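Local coordinates for protein CalG4 (Micromonospora echinospora, PDB 3IA7) that belongs to the GT-B clan, whose members pair two Rossmann-like domains, and binds calcium ions between its subunits, at residues Asn11-Gly16 with Thr40-Asp45; Thr36-Pro41 with Val55-Glu60; Val84-Ala89 with Asp109-Ile114. All coordinates share one frame; numbering follows the deposited sequence.

Interaction 1. Residues Asn11-Gly16 with Thr40-Asp45; sequences NVQGHG and TPLFAD. With CA (calcium ion), chain C.
The F43 ring is pressed against bare backbone: its CE2 lies 3.1 Å from G14 N, and its CZ approaches H15 N as well. This happens where two helices of a Rossmann-like domain begin side by side, each just after a parallel strand. The amides come in obliquely to the ring, and Q13 CB adds an aliphatic contact at F43 CD2. G14 is the N-cap residue of helix 15-30 and has a phi of 127°; a beta carbon there would collide with the preceding carbonyl oxygen, a strain that glycine avoids. Beside the ring, Q13 and T40 cross at about a right angle. T40 OG1 sits between its backbone N and carbonyl carbon (chi1 61°) and donates to Q13 OE1 over 2.6 Å, tilted 22° from the amide plane. A short threonine suits this buried spot, while the extended glutamine chain brings its carbonyl across to meet it. The first turn of helix 41-49 also binds a calcium ion. L42 binds the ion through its carbonyl, O to calcium 2.3 Å, and E46 completes this subunit's share; Q225 and H297 of the second subunit supply the other protein ligands, making the ion an intersubunit bridge. A coordinating water bridges the turn, accepting from D45 N and donating to D45 OD2 and P41 O, each at 2.7 Å.

Interaction 2. Residues Thr36-Pro41 with Val55-Glu60; sequences TYVTTP and VLYKSE
V38 and V55 meet on one face of a parallel sheet, V38 CG2 lying 4.0 Å from V55 CB, and Y57 extends this apolar patch, with V38 CG1 3.8 Å from Y57 CD2. The two strands belong to a beta-alpha-beta unit: strand 34-39 and strand 53-56 are neighbours joined by helix 41-49, and the second of them is the outermost strand of its sheet within the chain. Branched valines suit this extended backbone, filling the surface beneath helix 75-98, where V55 touches A97. Packing is tight at the T36 end, where the methyls T36 CG2 and V55 CG2 are only 3.5 Å apart. On the other face, beyond T39, L56 lays its CD2 against P41, 4.0 Å from P41 CG, so that the exposed leucine and the proline ring shelter each other's carbon surface. Farther along, T40 CG2 makes a CH-pi contact over one face of the Y57 ring, 3.9 Å from its centroid and 23° off the normal. A chi1 of 86° sets Y57 CG between its own backbone N and carbonyl carbon, and from there the ring lies beside T40.

Between the strands runs the parallel ladder. V55 N donates to Y37 O, T39 N to V55 O at 3.0 Å, and Y57 N to T39 O at 2.9 Å, so both partners of V55 are on strand 34-39. The first of these donors stands well above the carbonyl plane, 42° out of it. At the polar end of the contact, Y57 OH is hydrogen-bonded both to E86 OE2 and to the backbone Q13 N.

Interaction 3. Residues Val84-Ala89 with Asp109-Ile114; sequences VRENVA and DVFPFI
N87 pushes its amide into the turn that opens helix 113-123, crossing the I114 side chain at about a right angle. Its OD1 comes 3.0 Å from P112 CA and 3.4 Å from I114 CB, while ND2 makes a weak hydrogen bond, 3.3 Å long, to O of F111, the residue before P112. The amide thus straddles P112, the N-cap residue and centre of an inverse gamma turn, to which the proline ring's restricted phi is well suited. One helical residue earlier, E86 meets F111 by a second perpendicular arrangement. E86 CG approaches F111 CE2 obliquely at 3.9 Å, and the carboxylate and ring planes stand 81° apart. The bend at E86 chi2 (75°) turns CD away from the extended course, and the buried carboxylate is met by S59 OG and Y57 OH at OE2 and by E60 N at OE1. P112 CD sits at the edge of the F111 ring, in its plane. Just before the turn, D109 OD2 accepts from F111 N at 2.9 Å in an Asx turn and is also bonded to H17 ND1.

Asparagine suits this buried join because it offers both kinds of polar atom: ND2 also donates to Y83 O in its own helix, and OD1 accepts from A115 N. The oxygen therefore lies at the amino end of helix 113-123, where the helix dipole would probably favour its partial negative charge.

How the interactions relate
All three contacts gather at the ends of adjacent parallel strands in one Rossmann-like domain. Interactions 1 and 2 have centres about 7 Å apart and share T40 and P41, the residues leading from strand 34-39 into helix 41-49; N11 ND2 also reaches Y37 OH at 3.0 Å. Interaction 3, about 12 Å from interaction 2 and 14 Å from interaction 1 between centres, is tied in by E86, whose OE1 lies 2.7 Å from E60 N. V12 of interaction 1 touches interaction 3, its CB 3.7 Å from F111 CD2. The calcium belongs to interaction 1; the P41 side chain brings interaction 2 to about 7 Å from it.

Interaction 1. Residues Asn11-Gly16 with Thr40-Asp45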
loop_
_atom_site.group_PDB
_atom_site.type_symbol
_atom_site.label_atom_id
_atom_site.label_comp_id
_atom_site.label_asym_id
_atom_site.label_seq_id
_atom_site.Cartn_x
_atom_site.Cartn_y
_atom_site.Cartn_z
ATOM N N ASN A 11 -7.736 19.433 2.535
ATOM C CA ASN A 11 -7.179 19.046 1.260
ATOM C C ASN A 11 -8.176 19.295 0.128
ATOM O O ASN A 11 -9.399 19.395 0.358
ATOM C CB ASN A 11 -6.762 17.555 1.241
ATOM C CG ASN A 11 -5.568 17.275 0.273
ATOM O OD1 ASN A 11 -5.222 18.072 -0.611
ATOM N ND2 ASN A 11 -4.890 16.180 0.517
ATOM N N VAL A 12 -7.641 19.444 -1.074
ATOM C CA VAL A 12 -8.469 19.584 -2.262
ATOM C C VAL A 12 -8.848 18.155 -2.740
ATOM O O VAL A 12 -8.237 17.171 -2.336
ATOM C CB VAL A 12 -7.764 20.425 -3.369
ATOM C CG1 VAL A 12 -6.512 19.732 -3.817
ATOM C CG2 VAL A 12 -8.694 20.627 -4.598
ATOM N N GLN A 13 -9.873 18.038 -3.573
ATOM C CA GLN A 13 -10.180 16.714 -4.082
ATOM C C GLN A 13 -9.161 16.380 -5.191
ATOM O O GLN A 13 -8.534 17.266 -5.763
ATOM C CB GLN A 13 -11.652 16.602 -4.499
ATOM C CG GLN A 13 -12.048 17.485 -5.577
ATOM C CD GLN A 13 -13.345 17.053 -6.289
ATOM O OE1 GLN A 13 -14.106 16.108 -5.882
ATOM N NE2 GLN A 13 -13.625 17.785 -7.351
ATOM N N GLY A 14 -8.975 15.112 -5.484
ATOM C CA GLY A 14 -8.078 14.738 -6.556
ATOM C C GLY A 14 -7.087 13.748 -6.002
ATOM O O GLY A 14 -6.520 13.927 -4.894
ATOM N N HIS A 15 -6.890 12.694 -6.780
ATOM C CA HIS A 15 -6.142 11.563 -6.350
ATOM C C HIS A 15 -4.726 12.004 -5.937
ATOM O O HIS A 15 -4.184 11.525 -4.930
ATOM C CB HIS A 15 -6.088 10.516 -7.463
ATOM C CG HIS A 15 -5.116 9.418 -7.188
ATOM N ND1 HIS A 15 -5.347 8.441 -6.241
ATOM C CD2 HIS A 15 -3.881 9.173 -7.690
ATOM C CE1 HIS A 15 -4.309 7.620 -6.192
ATOM N NE2 HIS A 15 -3.401 8.047 -7.054
ATOM N N GLY A 16 -4.139 12.888 -6.749
ATOM C CA GLY A 16 -2.756 13.310 -6.584
ATOM C C GLY A 16 -2.509 14.100 -5.306
ATOM O O GLY A 16 -1.378 14.177 -4.839
ATOM N N THR A 40 -14.339 15.896 -0.605
ATOM C CA THR A 40 -15.599 15.847 -1.316
ATOM C C THR A 40 -16.188 14.438 -1.231
ATOM O O THR A 40 -15.489 13.515 -0.802
ATOM C CB THR A 40 -15.404 16.205 -2.811
ATOM O OG1 THR A 40 -14.507 15.261 -3.442
ATOM C CG2 THR A 40 -14.927 17.634 -2.980
ATOM N N PRO A 41 -17.461 14.274 -1.621
ATOM C CA PRO A 41 -17.997 12.937 -1.563
ATOM C C PRO A 41 -17.146 11.914 -2.340
ATOM O O PRO A 41 -17.063 10.752 -1.952
ATOM C CB PRO A 41 -19.375 13.116 -2.168
ATOM C CG PRO A 41 -19.791 14.505 -1.621
ATOM C CD PRO A 41 -18.522 15.268 -1.954
ATOM N N LEU A 42 -16.521 12.371 -3.430
ATOM C CA LEU A 42 -15.705 11.484 -4.289
ATOM C C LEU A 42 -14.579 10.760 -3.534
ATOM O O LEU A 42 -14.176 9.661 -3.899
ATOM C CB LEU A 42 -15.108 12.284 -5.470
ATOM C CG LEU A 42 -14.315 11.527 -6.559
ATOM C CD1 LEU A 42 -15.073 10.321 -7.147
ATOM C CD2 LEU A 42 -13.900 12.547 -7.667
ATOM N N PHE A 43 -14.017 11.416 -2.544
ATOM C CA PHE A 43 -12.973 10.803 -1.733
ATOM C C PHE A 43 -13.313 10.493 -0.291
ATOM O O PHE A 43 -12.413 10.049 0.442
ATOM C CB PHE A 43 -11.744 11.702 -1.765
ATOM C CG PHE A 43 -11.168 11.758 -3.129
ATOM C CD1 PHE A 43 -10.343 10.724 -3.591
ATOM C CD2 PHE A 43 -11.575 12.765 -4.017
ATOM C CE1 PHE A 43 -9.829 10.715 -4.881
ATOM C CE2 PHE A 43 -11.068 12.793 -5.326
ATOM C CZ PHE A 43 -10.191 11.745 -5.766
ATOM N N ALA A 44 -14.592 10.700 0.088
ATOM C CA ALA A 44 -15.038 10.550 1.475
ATOM C C ALA A 44 -14.814 9.099 1.962
ATOM O O ALA A 44 -14.384 8.862 3.111
ATOM C CB ALA A 44 -16.539 10.950 1.579
ATOM N N ASP A 45 -15.146 8.126 1.112
ATOM C CA ASP A 45 -14.976 6.710 1.495
ATOM C C ASP A 45 -13.516 6.332 1.747
ATOM O O ASP A 45 -13.198 5.661 2.742
ATOM C CB ASP A 45 -15.695 5.786 0.536
ATOM C CG ASP A 45 -17.206 6.038 0.540
ATOM O OD1 ASP A 45 -17.846 5.720 1.570
ATOM O OD2 ASP A 45 -17.702 6.630 -0.414
HETATM CA CA CA C . -14.689 7.457 -3.654
HETATM O O HOH W 1 -16.110 8.225 -1.839
HETATM O O HOH W 2 -16.836 7.685 -4.764
#

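Interaction 2. Residues Thr36-Pro41 with Val55-Glu60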
loop_
_atom_site.group_PDB
_atom_site.type_symbol
_atom_site.label_atom_id
_atom_site.label_comp_id
_atom_site.label_asym_id
_atom_site.label_seq_id
_atom_site.Cartn_x
_atom_site.Cartn_y
_atom_site.Cartn_z
ATOM N N THR A 36 -9.927 14.691 11.588
ATOM C CA THR A 36 -11.041 15.167 10.808
ATOM C C THR A 36 -10.435 15.591 9.471
ATOM O O THR A 36 -9.325 16.130 9.446
ATOM C CB THR A 36 -11.715 16.354 11.508
ATOM O OG1 THR A 36 -12.235 15.924 12.792
ATOM C CG2 THR A 36 -12.873 16.922 10.660
ATOM N N TYR A 37 -11.153 15.381 8.379
ATOM C CA TYR A 37 -10.536 15.529 7.082
ATOM C C TYR A 37 -11.568 16.163 6.136
ATOM O O TYR A 37 -12.664 15.594 5.934
ATOM C CB TYR A 37 -10.052 14.146 6.573
ATOM C CG TYR A 37 -9.065 14.199 5.386
ATOM C CD1 TYR A 37 -7.777 13.702 5.513
ATOM C CD2 TYR A 37 -9.464 14.660 4.129
ATOM C CE1 TYR A 37 -6.882 13.723 4.454
ATOM C CE2 TYR A 37 -8.559 14.704 3.036
ATOM C CZ TYR A 37 -7.257 14.236 3.231
ATOM O OH TYR A 37 -6.367 14.207 2.169
ATOM N N VAL A 38 -11.206 17.334 5.580
ATOM C CA VAL A 38 -12.077 18.025 4.625
ATOM C C VAL A 38 -11.853 17.509 3.197
ATOM O O VAL A 38 -10.725 17.601 2.617
ATOM C CB VAL A 38 -11.892 19.581 4.692
ATOM C CG1 VAL A 38 -12.868 20.336 3.726
ATOM C CG2 VAL A 38 -12.008 20.106 6.179
ATOM N N THR A 39 -12.933 16.987 2.615
ATOM C CA THR A 39 -12.869 16.457 1.271
ATOM C C THR A 39 -14.248 16.447 0.603
ATOM O O THR A 39 -15.201 16.995 1.149
ATOM C CB THR A 39 -12.205 15.043 1.223
ATOM O OG1 THR A 39 -11.886 14.726 -0.146
ATOM C CG2 THR A 39 -13.169 13.954 1.900
ATOM N N THR A 40 -14.339 15.896 -0.605
ATOM C CA THR A 40 -15.599 15.847 -1.316
ATOM C C THR A 40 -16.188 14.438 -1.231
ATOM O O THR A 40 -15.489 13.515 -0.802
ATOM C CB THR A 40 -15.404 16.205 -2.811
ATOM O OG1 THR A 40 -14.507 15.261 -3.442
ATOM C CG2 THR A 40 -14.927 17.634 -2.980
ATOM N N PRO A 41 -17.461 14.274 -1.621
ATOM C CA PRO A 41 -17.997 12.937 -1.563
ATOM C C PRO A 41 -17.146 11.914 -2.340
ATOM O O PRO A 41 -17.063 10.752 -1.952
ATOM C CB PRO A 41 -19.375 13.116 -2.168
ATOM C CG PRO A 41 -19.791 14.505 -1.621
ATOM C CD PRO A 41 -18.522 15.268 -1.954
ATOM N N VAL A 55 -15.441 15.952 6.807
ATOM C CA VAL A 55 -16.203 17.183 6.662
ATOM C C VAL A 55 -16.282 17.399 5.147
ATOM O O VAL A 55 -15.242 17.591 4.470
ATOM C CB VAL A 55 -15.474 18.379 7.316
ATOM C CG1 VAL A 55 -16.129 19.749 6.835
ATOM C CG2 VAL A 55 -15.518 18.246 8.859
ATOM N N LEU A 56 -17.492 17.347 4.597
ATOM C CA LEU A 56 -17.643 17.532 3.126
ATOM C C LEU A 56 -17.625 18.994 2.705
ATOM O O LEU A 56 -18.158 19.876 3.424
ATOM C CB LEU A 56 -18.982 16.943 2.628
ATOM C CG LEU A 56 -19.144 15.441 2.856
ATOM C CD1 LEU A 56 -20.584 15.056 2.465
ATOM C CD2 LEU A 56 -18.133 14.698 2.022
ATOM N N TYR A 57 -17.016 19.243 1.542
ATOM C CA TYR A 57 -17.151 20.528 0.881
ATOM C C TYR A 57 -17.577 20.252 -0.570
ATOM O O TYR A 57 -17.426 19.127 -1.090
ATOM C CB TYR A 57 -15.828 21.355 1.011
ATOM C CG TYR A 57 -14.762 21.072 -0.055
ATOM C CD1 TYR A 57 -14.671 21.872 -1.217
ATOM C CD2 TYR A 57 -13.877 19.986 0.068
ATOM C CE1 TYR A 57 -13.681 21.620 -2.193
ATOM C CE2 TYR A 57 -12.890 19.759 -0.901
ATOM C CZ TYR A 57 -12.799 20.587 -2.010
ATOM O OH TYR A 57 -11.857 20.323 -3.011
ATOM N N LYS A 58 -18.114 21.300 -1.193
ATOM C CA LYS A 58 -18.533 21.287 -2.564
ATOM C C LYS A 58 -17.447 21.944 -3.412
ATOM O O LYS A 58 -17.123 23.123 -3.239
ATOM C CB LYS A 58 -19.831 22.076 -2.707
ATOM C CG LYS A 58 -20.197 22.369 -4.168
ATOM C CD LYS A 58 -20.840 21.171 -4.811
ATOM C CE LYS A 58 -21.469 21.559 -6.171
ATOM N NZ LYS A 58 -21.865 20.275 -6.861
ATOM N N SER A 59 -16.888 21.155 -4.314
ATOM C CA SER A 59 -15.820 21.642 -5.180
ATOM C C SER A 59 -16.302 22.488 -6.309
ATOM O O SER A 59 -17.272 22.126 -7.015
ATOM C CB SER A 59 -15.018 20.466 -5.753
ATOM O OG SER A 59 -13.908 20.902 -6.496
ATOM N N GLU A 60 -15.589 23.592 -6.506
ATOM C CA GLU A 60 -15.740 24.428 -7.714
ATOM C C GLU A 60 -15.547 23.646 -9.010
ATOM O O GLU A 60 -16.088 24.010 -10.053
ATOM C CB GLU A 60 -14.767 25.606 -7.668
ATOM C CG GLU A 60 -15.039 26.549 -6.512
ATOM C CD GLU A 60 -16.290 27.415 -6.718
ATOM O OE1 GLU A 60 -16.433 28.044 -7.776
ATOM O OE2 GLU A 60 -17.138 27.444 -5.807
#

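Interaction 3. Residues Val84-Ala89 with Asp109-Ile114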
loop_
_atom_site.group_PDB
_atom_site.type_symbol
_atom_site.label_atom_id
_atom_site.label_comp_id
_atom_site.label_asym_id
_atom_site.label_seq_id
_atom_site.Cartn_x
_atom_site.Cartn_y
_atom_site.Cartn_z
ATOM N N VAL A 84 -8.804 30.377 -6.022
ATOM C CA VAL A 84 -9.208 31.125 -4.827
ATOM C C VAL A 84 -10.579 30.661 -4.298
ATOM O O VAL A 84 -10.708 30.416 -3.085
ATOM C CB VAL A 84 -9.128 32.664 -5.025
ATOM C CG1 VAL A 84 -9.637 33.382 -3.769
ATOM C CG2 VAL A 84 -7.655 33.090 -5.310
ATOM N N ARG A 85 -11.570 30.527 -5.179
ATOM C CA ARG A 85 -12.887 30.039 -4.771
ATOM C C ARG A 85 -12.820 28.660 -4.127
ATOM O O ARG A 85 -13.515 28.407 -3.141
ATOM C CB ARG A 85 -13.900 30.020 -5.911
ATOM C CG ARG A 85 -14.323 31.408 -6.431
ATOM C CD ARG A 85 -15.557 31.324 -7.314
ATOM N NE ARG A 85 -15.366 30.476 -8.490
ATOM C CZ ARG A 85 -14.881 30.901 -9.657
ATOM N NH1 ARG A 85 -14.534 32.177 -9.816
ATOM N NH2 ARG A 85 -14.746 30.047 -10.670
ATOM N N GLU A 86 -11.996 27.775 -4.675
ATOM C CA GLU A 86 -11.836 26.425 -4.118
ATOM C C GLU A 86 -11.216 26.473 -2.716
ATOM O O GLU A 86 -11.675 25.742 -1.803
ATOM C CB GLU A 86 -10.920 25.573 -5.041
ATOM C CG GLU A 86 -10.897 24.057 -4.650
ATOM C CD GLU A 86 -12.161 23.303 -5.042
ATOM O OE1 GLU A 86 -13.219 23.925 -5.273
ATOM O OE2 GLU A 86 -12.096 22.054 -5.102
ATOM N N ASN A 87 -10.178 27.311 -2.541
ATOM C CA ASN A 87 -9.645 27.558 -1.186
ATOM C C ASN A 87 -10.770 28.032 -0.239
ATOM O O ASN A 87 -10.886 27.548 0.888
ATOM C CB ASN A 87 -8.532 28.599 -1.239
ATOM C CG ASN A 87 -7.177 27.957 -1.479
ATOM O OD1 ASN A 87 -6.481 27.666 -0.525
ATOM N ND2 ASN A 87 -6.839 27.649 -2.752
ATOM N N VAL A 88 -11.556 29.002 -0.702
ATOM C CA VAL A 88 -12.676 29.543 0.108
ATOM C C VAL A 88 -13.762 28.470 0.437
ATOM O O VAL A 88 -14.322 28.433 1.552
ATOM C CB VAL A 88 -13.316 30.797 -0.559
ATOM C CG1 VAL A 88 -14.600 31.232 0.161
ATOM C CG2 VAL A 88 -12.316 31.982 -0.552
ATOM N N ALA A 89 -14.051 27.604 -0.524
ATOM C CA ALA A 89 -15.004 26.503 -0.314
ATOM C C ALA A 89 -14.577 25.621 0.871
ATOM O O ALA A 89 -15.398 25.290 1.729
ATOM C CB ALA A 89 -15.167 25.677 -1.610
ATOM N N ASP A 109 -2.812 20.619 2.719
ATOM C CA ASP A 109 -2.035 20.421 1.490
ATOM C C ASP A 109 -1.716 21.765 0.887
ATOM O O ASP A 109 -2.432 22.751 1.081
ATOM C CB ASP A 109 -2.839 19.567 0.484
ATOM C CG ASP A 109 -2.113 19.400 -0.856
ATOM O OD1 ASP A 109 -1.195 18.564 -0.884
ATOM O OD2 ASP A 109 -2.458 20.113 -1.856
ATOM N N VAL A 110 -0.616 21.817 0.144
ATOM C CA VAL A 110 -0.181 23.084 -0.485
ATOM C C VAL A 110 -1.206 23.727 -1.443
ATOM O O VAL A 110 -1.309 24.953 -1.496
ATOM C CB VAL A 110 1.203 22.931 -1.156
ATOM C CG1 VAL A 110 1.105 21.960 -2.333
ATOM C CG2 VAL A 110 1.774 24.328 -1.605
ATOM N N PHE A 111 -2.010 22.934 -2.140
ATOM C CA PHE A 111 -3.007 23.552 -3.040
ATOM C C PHE A 111 -4.014 24.446 -2.238
ATOM O O PHE A 111 -4.179 25.641 -2.549
ATOM C CB PHE A 111 -3.704 22.478 -3.866
ATOM C CG PHE A 111 -4.799 23.017 -4.799
ATOM C CD1 PHE A 111 -4.636 22.956 -6.181
ATOM C CD2 PHE A 111 -5.975 23.545 -4.283
ATOM C CE1 PHE A 111 -5.660 23.475 -7.046
ATOM C CE2 PHE A 111 -6.995 24.070 -5.137
ATOM C CZ PHE A 111 -6.823 24.003 -6.503
ATOM N N PRO A 112 -4.670 23.906 -1.207
ATOM C CA PRO A 112 -5.437 24.808 -0.320
ATOM C C PRO A 112 -4.635 25.536 0.780
ATOM O O PRO A 112 -5.110 25.634 1.923
ATOM C CB PRO A 112 -6.473 23.837 0.320
ATOM C CG PRO A 112 -5.640 22.546 0.494
ATOM C CD PRO A 112 -4.876 22.483 -0.834
ATOM N N PHE A 113 -3.476 26.127 0.447
ATOM C CA PHE A 113 -2.679 26.693 1.524
ATOM C C PHE A 113 -3.350 27.958 2.073
ATOM O O PHE A 113 -3.144 28.256 3.230
ATOM C CB PHE A 113 -1.253 27.010 1.105
ATOM C CG PHE A 113 -1.117 28.278 0.277
ATOM C CD1 PHE A 113 -0.731 29.472 0.896
ATOM C CD2 PHE A 113 -1.323 28.273 -1.095
ATOM C CE1 PHE A 113 -0.587 30.706 0.181
ATOM C CE2 PHE A 113 -1.137 29.501 -1.851
ATOM C CZ PHE A 113 -0.753 30.700 -1.190
ATOM N N ILE A 114 -4.106 28.695 1.236
ATOM C CA ILE A 114 -4.790 29.869 1.737
ATOM C C ILE A 114 -5.823 29.463 2.804
ATOM O O ILE A 114 -5.848 29.991 3.917
ATOM C CB ILE A 114 -5.438 30.706 0.609
ATOM C CG1 ILE A 114 -4.329 31.184 -0.360
ATOM C CG2 ILE A 114 -6.224 31.871 1.212
ATOM C CD1 ILE A 114 -4.828 31.639 -1.698
#